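Local coordinates for extracellular solute-binding protein, family 7 (Colwellia psychrerythraea, PDB 4PET) that probably serves as the periplasmic receptor of a TRAP transporter, binding pyruvate together with a calcium ion, at residues Trp31-Thr36 / Ile65-Ser70; Gly100-Thr105 / Tyr137-Ile142; Val111-Ile116 / Thr232-Pro237. All coordinates share one frame; numbering follows the deposited sequence.

The three contacts illustrate how the chemistry of a contact follows its place in the fold. Interaction 1 is strand pairing at an outer edge of the five-stranded sheet, with a backbone ladder, an apolar face turned to a helix and a charged face. Interaction 2 joins two loops near the surface through an amide-to-hydroxyl bond, a water and a methyl against a second tyrosine hydroxyl. Interaction 3 is buried, and one backbone bond with proline and aromatic packing holds two loops together beside the calcium site and the second subunit. Interactions 2 and 3 both draw on the connection between strand 90-93 and helix 117-126; interactions 1 and 3 lie on opposite sides of the chain's centre.

Interaction 1 of 3, residues Trp31-Thr36 / Ile65-Ser70; sequences WKLAET and IRIDSS
In Glu-35 the first torsion sets CG between the backbone N and the carbonyl carbon (chi1 62°), and the extended chain beyond it carries the carboxylate to Ser-69. There Ser-69 OG donates to Glu-35 OE2 at 2.8 Å, on the lone pair turned away from the other oxygen, while OE1 is taken up by Thr-48 of helix 44-58. Ile-67 places CG2 anti to its own backbone N, and this methyl lies 3.6 Å from Glu-35 CD, packed against the carboxylate. All this belongs to a beta-alpha-beta unit: strands 29-35 and 63-68 run parallel, linked through helix 44-58. Between the two segments the ladder has four backbone bonds, among them a nearly straight one of 2.7 Å from Asp-68 N to Leu-33 O. Leu-33 and Ile-65 meet beneath that helix, CB to CG2 at 3.8 Å. On the other face Lys-32 and Arg-66 lie side by side, with Lys-32 CD 3.9 Å from Arg-66 NH1, over one side of the guanidinium. Their like charges are probably eased by two partners: Arg-66 NH1 forms a salt bridge with Asp-68 OD2 (2.9 Å), and Lys-32 makes a cation-pi contact with Tyr-88, whose hydroxyl also bonds Asp-68 OD2.

Interaction 2 of 3, residues Gly100-Thr105 / Tyr137-Ile142; sequences GKNFNT and YDQYGI
The Tyr-140 ring receives Asn-102 ND2 at its edge, near the ring plane, while one face is covered by Gln-139 CG, lying over the ring centre. A further neighbour, Phe-80 of helix 79-85, meets the same ring edge-to-face. Asn-102 ND2 donates to Tyr-140 OH over 3.0 Å; the hydroxyl lies almost in the amide plane, which is itself turned 74° from the ring. A water in the ring plane, 2.7 Å from Tyr-140 OH, also reaches Lys-101 O and so doubles the link between the loops. An Asx turn, in which Asn-102 OD1 accepts from Asn-104 N at 2.8 Å, probably fixes which way round the amide sits. This turn lies in the loop leaving strand 90-93, and it faces the bend that takes the chain from helix 129-137 into strand 142-149. Asn-102 O is gripped twice, by Thr-105 N and by Thr-105 OG1, the latter at 2.7 Å. With OG1 thus occupied, chi1 of 60° leaves CG2 beside the backbone N, where it touches Tyr-137 OH at 3.5 Å. The hydroxyl of buried Tyr-137 is hydrogen-bonded to Ser-95 and Gln-242, and the side chain crosses Thr-105 at about a right angle.

Interaction 3 of 3, residues Val111-Ile116 / Thr232-Pro237; sequences VPFGMI and TGWHEP. With CA (calcium ion), chain E.
Trp-234 O takes the one hydrogen bond that joins the two segments, from Phe-113 N, 2.9 Å long and nearly straight at 164°. The same oxygen is approached by Pro-112 CA at 3.5 Å in a CA-H...O contact, and it also lies over one face of the Phe-113 ring, toward the rim. The donor sits in a type II beta turn from Val-111 to Gly-114, closed by Gly-114 N to Val-111 O, in which Phe-113 takes a positive phi of 61°. The acceptor belongs to the connection from strand 229-231 of the six-stranded sheet to strand 240-246 of the five-stranded one, so the turn packs against a segment that crosses between the two sheets of this solute-binding fold. Phe-113 holds CG anti to its carbonyl carbon, which brings the ring back over the other loop, with CZ 3.7 Å from Trp-234 CE3. The two rings are oblique, their planes 32° apart, and Pro-112 CB adds a contact of 3.9 Å to Trp-234 CZ3. Phe-354 of the second subunit meets the Phe-113 ring edge-to-face. In the place of Phe-113 an alanine could keep the backbone bond, but it would probably leave Trp-234 CE3 and the neighbouring subunit's Phe-354 without their aromatic mate. Beyond Trp-234, whose ring is covered on one face by His-235 CB, the loop enters the ligand pocket. Glu-236 OE2 binds the calcium ion at 2.4 Å, in a site shared with Gln-153, Glu-211 and Trp-212, while OE1 is held by Tyr-96 and Thr-239. Next to it the Pro-237 ring fits between two carbonyl oxygens of the 111-116 loop, CG 3.3 Å from Met-115 O and CD 3.2 Å from Val-111 O.

Interaction 1 of 3, residues Trp31-Thr36 / Ile65-Ser70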
loop_
_atom_site.group_PDB
_atom_site.type_symbol
_atom_site.label_atom_id
_atom_site.label_comp_id
_atom_site.label_asym_id
_atom_site.label_seq_id
_atom_site.Cartn_x
_atom_site.Cartn_y
_atom_site.Cartn_z
ATOM N N TRP A 31 23.020 -14.968 11.679
ATOM C CA TRP A 31 22.493 -15.518 10.451
ATOM C C TRP A 31 23.108 -14.816 9.243
ATOM O O TRP A 31 23.693 -13.751 9.380
ATOM C CB TRP A 31 20.993 -15.264 10.409
ATOM C CG TRP A 31 20.188 -16.298 11.160
ATOM C CD1 TRP A 31 20.645 -17.194 12.084
ATOM C CD2 TRP A 31 18.796 -16.542 11.012
ATOM N NE1 TRP A 31 19.595 -17.977 12.542
ATOM C CE2 TRP A 31 18.454 -17.595 11.891
ATOM C CE3 TRP A 31 17.792 -15.973 10.233
ATOM C CZ2 TRP A 31 17.174 -18.098 11.970
ATOM C CZ3 TRP A 31 16.508 -16.482 10.334
ATOM C CH2 TRP A 31 16.216 -17.515 11.195
ATOM N N LYS A 32 22.948 -15.417 8.070
ATOM C CA LYS A 32 23.267 -14.762 6.809
ATOM C C LYS A 32 22.115 -14.827 5.821
ATOM O O LYS A 32 21.333 -15.796 5.774
ATOM C CB LYS A 32 24.554 -15.300 6.176
ATOM C CG LYS A 32 24.780 -16.752 6.281
ATOM C CD LYS A 32 26.280 -17.040 6.154
ATOM C CE LYS A 32 26.554 -18.418 5.590
ATOM N NZ LYS A 32 27.915 -18.502 4.968
ATOM N N LEU A 33 22.004 -13.762 5.039
ATOM C CA LEU A 33 20.945 -13.646 4.041
ATOM C C LEU A 33 21.630 -13.560 2.677
ATOM O O LEU A 33 22.576 -12.785 2.510
ATOM C CB LEU A 33 20.041 -12.447 4.318
ATOM C CG LEU A 33 18.948 -12.178 3.258
ATOM C CD1 LEU A 33 17.812 -11.392 3.903
ATOM C CD2 LEU A 33 19.449 -11.421 2.012
ATOM N N ALA A 34 21.203 -14.399 1.724
ATOM C CA ALA A 34 21.671 -14.267 0.338
ATOM C C ALA A 34 20.636 -13.540 -0.497
ATOM O O ALA A 34 19.488 -13.964 -0.577
ATOM C CB ALA A 34 21.940 -15.626 -0.280
ATOM N N GLU A 35 21.044 -12.474 -1.166
ATOM C CA GLU A 35 20.114 -11.742 -2.028
ATOM C C GLU A 35 20.540 -11.838 -3.503
ATOM O O GLU A 35 21.715 -11.899 -3.789
ATOM C CB GLU A 35 19.956 -10.291 -1.565
ATOM C CG GLU A 35 21.227 -9.397 -1.577
ATOM C CD GLU A 35 20.938 -7.981 -1.074
ATOM O OE1 GLU A 35 19.772 -7.730 -0.685
ATOM O OE2 GLU A 35 21.859 -7.121 -1.082
ATOM N N THR A 36 19.564 -11.843 -4.413
ATOM C CA THR A 36 19.811 -11.900 -5.825
ATOM C C THR A 36 20.600 -10.689 -6.323
ATOM O O THR A 36 21.417 -10.817 -7.236
ATOM C CB THR A 36 18.494 -11.977 -6.598
ATOM O OG1 THR A 36 17.884 -13.255 -6.363
ATOM C CG2 THR A 36 18.726 -11.757 -8.148
ATOM N N ILE A 65 21.826 -10.406 11.153
ATOM C CA ILE A 65 21.752 -10.987 9.831
ATOM C C ILE A 65 22.752 -10.272 8.884
ATOM O O ILE A 65 22.567 -9.097 8.532
ATOM C CB ILE A 65 20.333 -10.903 9.303
ATOM C CG1 ILE A 65 19.326 -11.533 10.288
ATOM C CG2 ILE A 65 20.212 -11.599 7.982
ATOM C CD1 ILE A 65 17.957 -11.035 10.112
ATOM N N ARG A 66 23.815 -10.985 8.511
ATOM C CA ARG A 66 24.717 -10.510 7.473
ATOM C C ARG A 66 24.081 -10.686 6.107
ATOM O O ARG A 66 23.492 -11.721 5.809
ATOM C CB ARG A 66 26.050 -11.262 7.511
ATOM C CG ARG A 66 27.097 -10.669 6.545
ATOM C CD ARG A 66 27.670 -11.747 5.662
ATOM N NE ARG A 66 28.408 -12.683 6.467
ATOM C CZ ARG A 66 28.861 -13.865 6.060
ATOM N NH1 ARG A 66 28.651 -14.292 4.835
ATOM N NH2 ARG A 66 29.545 -14.627 6.908
ATOM N N ILE A 67 24.201 -9.669 5.262
ATOM C CA ILE A 67 23.628 -9.729 3.919
ATOM C C ILE A 67 24.753 -9.955 2.884
ATOM O O ILE A 67 25.722 -9.190 2.828
ATOM C CB ILE A 67 22.870 -8.449 3.593
ATOM C CG1 ILE A 67 21.753 -8.215 4.591
ATOM C CG2 ILE A 67 22.249 -8.495 2.225
ATOM C CD1 ILE A 67 21.124 -6.906 4.374
ATOM N N ASP A 68 24.627 -11.036 2.114
ATOM C CA ASP A 68 25.520 -11.294 0.984
ATOM C C ASP A 68 24.824 -11.044 -0.331
ATOM O O ASP A 68 23.811 -11.666 -0.668
ATOM C CB ASP A 68 25.998 -12.724 0.962
ATOM C CG ASP A 68 26.830 -13.089 2.163
ATOM O OD1 ASP A 68 27.192 -12.203 2.946
ATOM O OD2 ASP A 68 27.141 -14.285 2.302
ATOM N N SER A 69 25.420 -10.173 -1.116
ATOM C CA SER A 69 24.840 -9.798 -2.388
ATOM C C SER A 69 25.487 -10.664 -3.442
ATOM O O SER A 69 26.389 -11.468 -3.146
ATOM C CB SER A 69 25.081 -8.313 -2.687
ATOM O OG SER A 69 24.554 -7.492 -1.660
ATOM N N SER A 70 25.042 -10.522 -4.677
ATOM C CA SER A 70 25.567 -11.381 -5.748
ATOM C C SER A 70 27.103 -11.372 -5.891
ATOM O O SER A 70 27.668 -12.369 -6.324
ATOM C CB SER A 70 24.899 -11.064 -7.086
ATOM O OG SER A 70 25.268 -9.791 -7.544
#

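Interaction 2 of 3, residues Gly100-Thr105 / Tyr137-Ile142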
loop_
_atom_site.group_PDB
_atom_site.type_symbol
_atom_site.label_atom_id
_atom_site.label_comp_id
_atom_site.label_asym_id
_atom_site.label_seq_id
_atom_site.Cartn_x
_atom_site.Cartn_y
_atom_site.Cartn_z
ATOM N N GLY A 100 11.157 -22.722 -13.140
ATOM C CA GLY A 100 11.760 -23.966 -13.566
ATOM C C GLY A 100 11.696 -25.086 -12.555
ATOM O O GLY A 100 11.714 -26.258 -12.938
ATOM N N LYS A 101 11.630 -24.739 -11.275
ATOM C CA LYS A 101 11.630 -25.731 -10.213
ATOM C C LYS A 101 10.220 -26.152 -9.893
ATOM O O LYS A 101 9.985 -27.275 -9.502
ATOM C CB LYS A 101 12.289 -25.158 -8.959
ATOM C CG LYS A 101 13.786 -24.866 -9.172
ATOM C CD LYS A 101 14.460 -24.346 -7.920
ATOM C CE LYS A 101 15.936 -24.024 -8.179
ATOM N NZ LYS A 101 16.762 -25.235 -8.424
ATOM N N ASN A 102 9.283 -25.235 -10.080
ATOM C CA ASN A 102 7.885 -25.460 -9.728
ATOM C C ASN A 102 7.105 -24.286 -10.280
ATOM O O ASN A 102 7.259 -23.154 -9.805
ATOM C CB ASN A 102 7.722 -25.549 -8.212
ATOM C CG ASN A 102 6.270 -25.798 -7.793
ATOM O OD1 ASN A 102 5.348 -25.403 -8.494
ATOM N ND2 ASN A 102 6.072 -26.469 -6.660
ATOM N N PHE A 103 6.320 -24.521 -11.325
ATOM C CA PHE A 103 5.638 -23.403 -11.990
ATOM C C PHE A 103 4.702 -22.645 -11.062
ATOM O O PHE A 103 4.383 -21.476 -11.322
ATOM C CB PHE A 103 4.885 -23.823 -13.263
ATOM C CG PHE A 103 4.174 -25.135 -13.160
ATOM C CD1 PHE A 103 3.086 -25.297 -12.316
ATOM C CD2 PHE A 103 4.590 -26.219 -13.940
ATOM C CE1 PHE A 103 2.425 -26.524 -12.233
ATOM C CE2 PHE A 103 3.938 -27.443 -13.866
ATOM C CZ PHE A 103 2.863 -27.601 -13.011
ATOM N N ASN A 104 4.287 -23.269 -9.960
ATOM C CA ASN A 104 3.363 -22.573 -9.044
ATOM C C ASN A 104 4.017 -21.419 -8.290
ATOM O O ASN A 104 3.321 -20.522 -7.787
ATOM C CB ASN A 104 2.666 -23.560 -8.102
ATOM C CG ASN A 104 1.642 -24.403 -8.838
ATOM O OD1 ASN A 104 0.947 -23.892 -9.718
ATOM N ND2 ASN A 104 1.572 -25.694 -8.527
ATOM N N THR A 105 5.345 -21.396 -8.261
ATOM C CA THR A 105 6.052 -20.263 -7.673
ATOM C C THR A 105 5.852 -18.940 -8.432
ATOM O O THR A 105 6.076 -17.877 -7.864
ATOM C CB THR A 105 7.561 -20.524 -7.546
ATOM O OG1 THR A 105 8.141 -20.764 -8.843
ATOM C CG2 THR A 105 7.812 -21.700 -6.605
ATOM N N TYR A 137 5.376 -23.747 -0.672
ATOM C CA TYR A 137 6.761 -23.693 -0.234
ATOM C C TYR A 137 7.142 -24.658 0.879
ATOM O O TYR A 137 8.319 -25.027 1.005
ATOM C CB TYR A 137 7.149 -22.234 0.153
ATOM C CG TYR A 137 7.582 -21.416 -1.049
ATOM C CD1 TYR A 137 8.907 -21.424 -1.482
ATOM C CD2 TYR A 137 6.677 -20.654 -1.755
ATOM C CE1 TYR A 137 9.309 -20.702 -2.569
ATOM C CE2 TYR A 137 7.076 -19.926 -2.860
ATOM C CZ TYR A 137 8.395 -19.972 -3.275
ATOM O OH TYR A 137 8.840 -19.229 -4.363
ATOM N N ASP A 138 6.162 -25.082 1.667
ATOM C CA ASP A 138 6.416 -26.004 2.792
ATOM C C ASP A 138 7.072 -27.280 2.340
ATOM O O ASP A 138 7.828 -27.895 3.095
ATOM C CB ASP A 138 5.137 -26.421 3.537
ATOM C CG ASP A 138 4.770 -25.460 4.680
ATOM O OD1 ASP A 138 5.566 -24.538 4.987
ATOM O OD2 ASP A 138 3.674 -25.643 5.280
ATOM N N GLN A 139 6.726 -27.716 1.142
ATOM C CA GLN A 139 7.283 -28.958 0.621
ATOM C C GLN A 139 8.805 -28.879 0.527
ATOM O O GLN A 139 9.466 -29.905 0.520
ATOM C CB GLN A 139 6.666 -29.282 -0.739
ATOM C CG GLN A 139 7.072 -28.334 -1.826
ATOM C CD GLN A 139 6.375 -28.641 -3.126
ATOM O OE1 GLN A 139 6.718 -29.615 -3.810
ATOM N NE2 GLN A 139 5.381 -27.818 -3.481
ATOM N N TYR A 140 9.362 -27.670 0.469
ATOM C CA TYR A 140 10.813 -27.497 0.355
ATOM C C TYR A 140 11.495 -27.191 1.681
ATOM O O TYR A 140 12.724 -27.026 1.731
ATOM C CB TYR A 140 11.133 -26.393 -0.655
ATOM C CG TYR A 140 10.497 -26.654 -1.974
ATOM C CD1 TYR A 140 10.913 -27.723 -2.770
ATOM C CD2 TYR A 140 9.497 -25.838 -2.445
ATOM C CE1 TYR A 140 10.324 -27.984 -3.978
ATOM C CE2 TYR A 140 8.896 -26.098 -3.652
ATOM C CZ TYR A 140 9.315 -27.176 -4.407
ATOM O OH TYR A 140 8.705 -27.401 -5.603
ATOM N N GLY A 141 10.712 -27.106 2.750
ATOM C CA GLY A 141 11.235 -26.667 4.027
ATOM C C GLY A 141 11.656 -25.193 3.950
ATOM O O GLY A 141 12.572 -24.738 4.661
ATOM N N ILE A 142 10.967 -24.456 3.094
ATOM C CA ILE A 142 11.167 -23.015 2.947
ATOM C C ILE A 142 9.880 -22.248 3.356
ATOM O O ILE A 142 8.762 -22.640 3.009
ATOM C CB ILE A 142 11.479 -22.664 1.505
ATOM C CG1 ILE A 142 12.890 -23.142 1.110
ATOM C CG2 ILE A 142 11.394 -21.138 1.277
ATOM C CD1 ILE A 142 13.111 -23.079 -0.377
HETATM O O HOH W 1 9.699 -29.337 -7.171
#

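Interaction 3 of 3, residues Val111-Ile116 / Thr232-Pro237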
loop_
_atom_site.group_PDB
_atom_site.type_symbol
_atom_site.label_atom_id
_atom_site.label_comp_id
_atom_site.label_asym_id
_atom_site.label_seq_id
_atom_site.Cartn_x
_atom_site.Cartn_y
_atom_site.Cartn_z
ATOM N N VAL A 111 0.977 -11.506 -11.782
ATOM C CA VAL A 111 0.580 -12.091 -13.068
ATOM C C VAL A 111 0.091 -11.018 -14.046
ATOM O O VAL A 111 -0.489 -10.002 -13.637
ATOM C CB VAL A 111 -0.520 -13.177 -12.938
ATOM C CG1 VAL A 111 -0.121 -14.212 -11.892
ATOM C CG2 VAL A 111 -1.838 -12.575 -12.554
ATOM N N PRO A 112 0.366 -11.222 -15.343
ATOM C CA PRO A 112 -0.080 -10.300 -16.392
ATOM C C PRO A 112 -1.575 -10.055 -16.259
ATOM O O PRO A 112 -2.340 -10.973 -16.007
ATOM C CB PRO A 112 0.268 -11.054 -17.687
ATOM C CG PRO A 112 1.463 -11.885 -17.301
ATOM C CD PRO A 112 1.174 -12.328 -15.887
ATOM N N PHE A 113 -1.988 -8.804 -16.389
ATOM C CA PHE A 113 -3.390 -8.424 -16.241
ATOM C C PHE A 113 -3.986 -8.719 -14.852
ATOM O O PHE A 113 -5.202 -8.651 -14.652
ATOM C CB PHE A 113 -4.217 -9.045 -17.382
ATOM C CG PHE A 113 -3.589 -8.838 -18.722
ATOM C CD1 PHE A 113 -3.585 -7.584 -19.313
ATOM C CD2 PHE A 113 -2.959 -9.860 -19.372
ATOM C CE1 PHE A 113 -2.972 -7.382 -20.535
ATOM C CE2 PHE A 113 -2.339 -9.656 -20.603
ATOM C CZ PHE A 113 -2.365 -8.422 -21.177
ATOM N N GLY A 114 -3.123 -8.936 -13.869
ATOM C CA GLY A 114 -3.575 -9.205 -12.510
ATOM C C GLY A 114 -3.745 -7.993 -11.615
ATOM O O GLY A 114 -4.159 -6.899 -12.058
HETATM N N MSE A 115 -3.455 -8.187 -10.336
HETATM C CA MSE A 115 -3.777 -7.176 -9.329
HETATM C C MSE A 115 -2.702 -6.134 -9.204
HETATM O O MSE A 115 -1.519 -6.427 -9.419
HETATM C CB MSE A 115 -3.998 -7.832 -7.968
HETATM C CG MSE A 115 -5.388 -8.389 -7.863
HETATM SE SE MSE A 115 -5.699 -9.350 -6.208
HETATM C CE MSE A 115 -4.774 -10.968 -6.643
ATOM N N ILE A 116 -3.115 -4.910 -8.883
ATOM C CA ILE A 116 -2.150 -3.876 -8.499
ATOM C C ILE A 116 -1.708 -4.130 -7.088
ATOM O O ILE A 116 -2.239 -5.037 -6.418
ATOM C CB ILE A 116 -2.710 -2.467 -8.656
ATOM C CG1 ILE A 116 -3.929 -2.233 -7.761
ATOM C CG2 ILE A 116 -3.101 -2.267 -10.102
ATOM C CD1 ILE A 116 -4.476 -0.791 -7.863
ATOM N N THR A 232 4.963 1.098 -22.075
ATOM C CA THR A 232 4.103 0.992 -20.896
ATOM C C THR A 232 3.731 -0.490 -20.610
ATOM O O THR A 232 3.855 -1.334 -21.495
ATOM C CB THR A 232 2.833 1.830 -21.077
ATOM O OG1 THR A 232 2.102 1.339 -22.202
ATOM C CG2 THR A 232 3.176 3.332 -21.291
ATOM N N GLY A 233 3.240 -0.762 -19.398
ATOM C CA GLY A 233 3.056 -2.113 -18.865
ATOM C C GLY A 233 1.711 -2.830 -19.068
ATOM O O GLY A 233 0.846 -2.390 -19.833
ATOM N N TRP A 234 1.557 -3.959 -18.367
ATOM C CA TRP A 234 0.513 -4.965 -18.620
ATOM C C TRP A 234 0.866 -6.288 -17.930
ATOM O O TRP A 234 0.007 -7.002 -17.442
ATOM C CB TRP A 234 0.302 -5.221 -20.126
ATOM C CG TRP A 234 1.523 -5.781 -20.851
ATOM C CD1 TRP A 234 2.514 -5.068 -21.460
ATOM C CD2 TRP A 234 1.883 -7.168 -20.996
ATOM N NE1 TRP A 234 3.455 -5.928 -22.008
ATOM C CE2 TRP A 234 3.098 -7.218 -21.720
ATOM C CE3 TRP A 234 1.294 -8.369 -20.590
ATOM C CZ2 TRP A 234 3.730 -8.429 -22.063
ATOM C CZ3 TRP A 234 1.927 -9.582 -20.949
ATOM C CH2 TRP A 234 3.142 -9.584 -21.667
ATOM N N HIS A 235 2.160 -6.567 -17.853
ATOM C CA HIS A 235 2.707 -7.892 -17.524
ATOM C C HIS A 235 3.035 -8.056 -16.042
ATOM O O HIS A 235 3.011 -9.183 -15.505
ATOM C CB HIS A 235 3.998 -8.084 -18.308
ATOM C CG HIS A 235 5.031 -7.071 -17.954
ATOM N ND1 HIS A 235 6.239 -7.409 -17.398
ATOM C CD2 HIS A 235 5.005 -5.715 -18.008
ATOM C CE1 HIS A 235 6.923 -6.308 -17.134
ATOM N NE2 HIS A 235 6.197 -5.271 -17.499
ATOM N N GLU A 236 3.367 -6.941 -15.384
ATOM C CA GLU A 236 3.694 -6.969 -13.961
ATOM C C GLU A 236 3.039 -5.823 -13.196
ATOM O O GLU A 236 3.693 -4.838 -12.833
ATOM C CB GLU A 236 5.210 -6.958 -13.747
ATOM C CG GLU A 236 5.918 -8.227 -14.229
ATOM C CD GLU A 236 7.369 -8.308 -13.761
ATOM O OE1 GLU A 236 7.602 -8.239 -12.538
ATOM O OE2 GLU A 236 8.267 -8.428 -14.607
ATOM N N PRO A 237 1.729 -5.945 -12.927
ATOM C CA PRO A 237 0.978 -4.828 -12.304
ATOM C C PRO A 237 1.297 -4.552 -10.852
ATOM O O PRO A 237 1.006 -3.448 -10.372
ATOM C CB PRO A 237 -0.481 -5.282 -12.400
ATOM C CG PRO A 237 -0.391 -6.816 -12.466
ATOM C CD PRO A 237 0.855 -7.063 -13.307
HETATM CA CA CA E . 10.103 -7.027 -14.110
#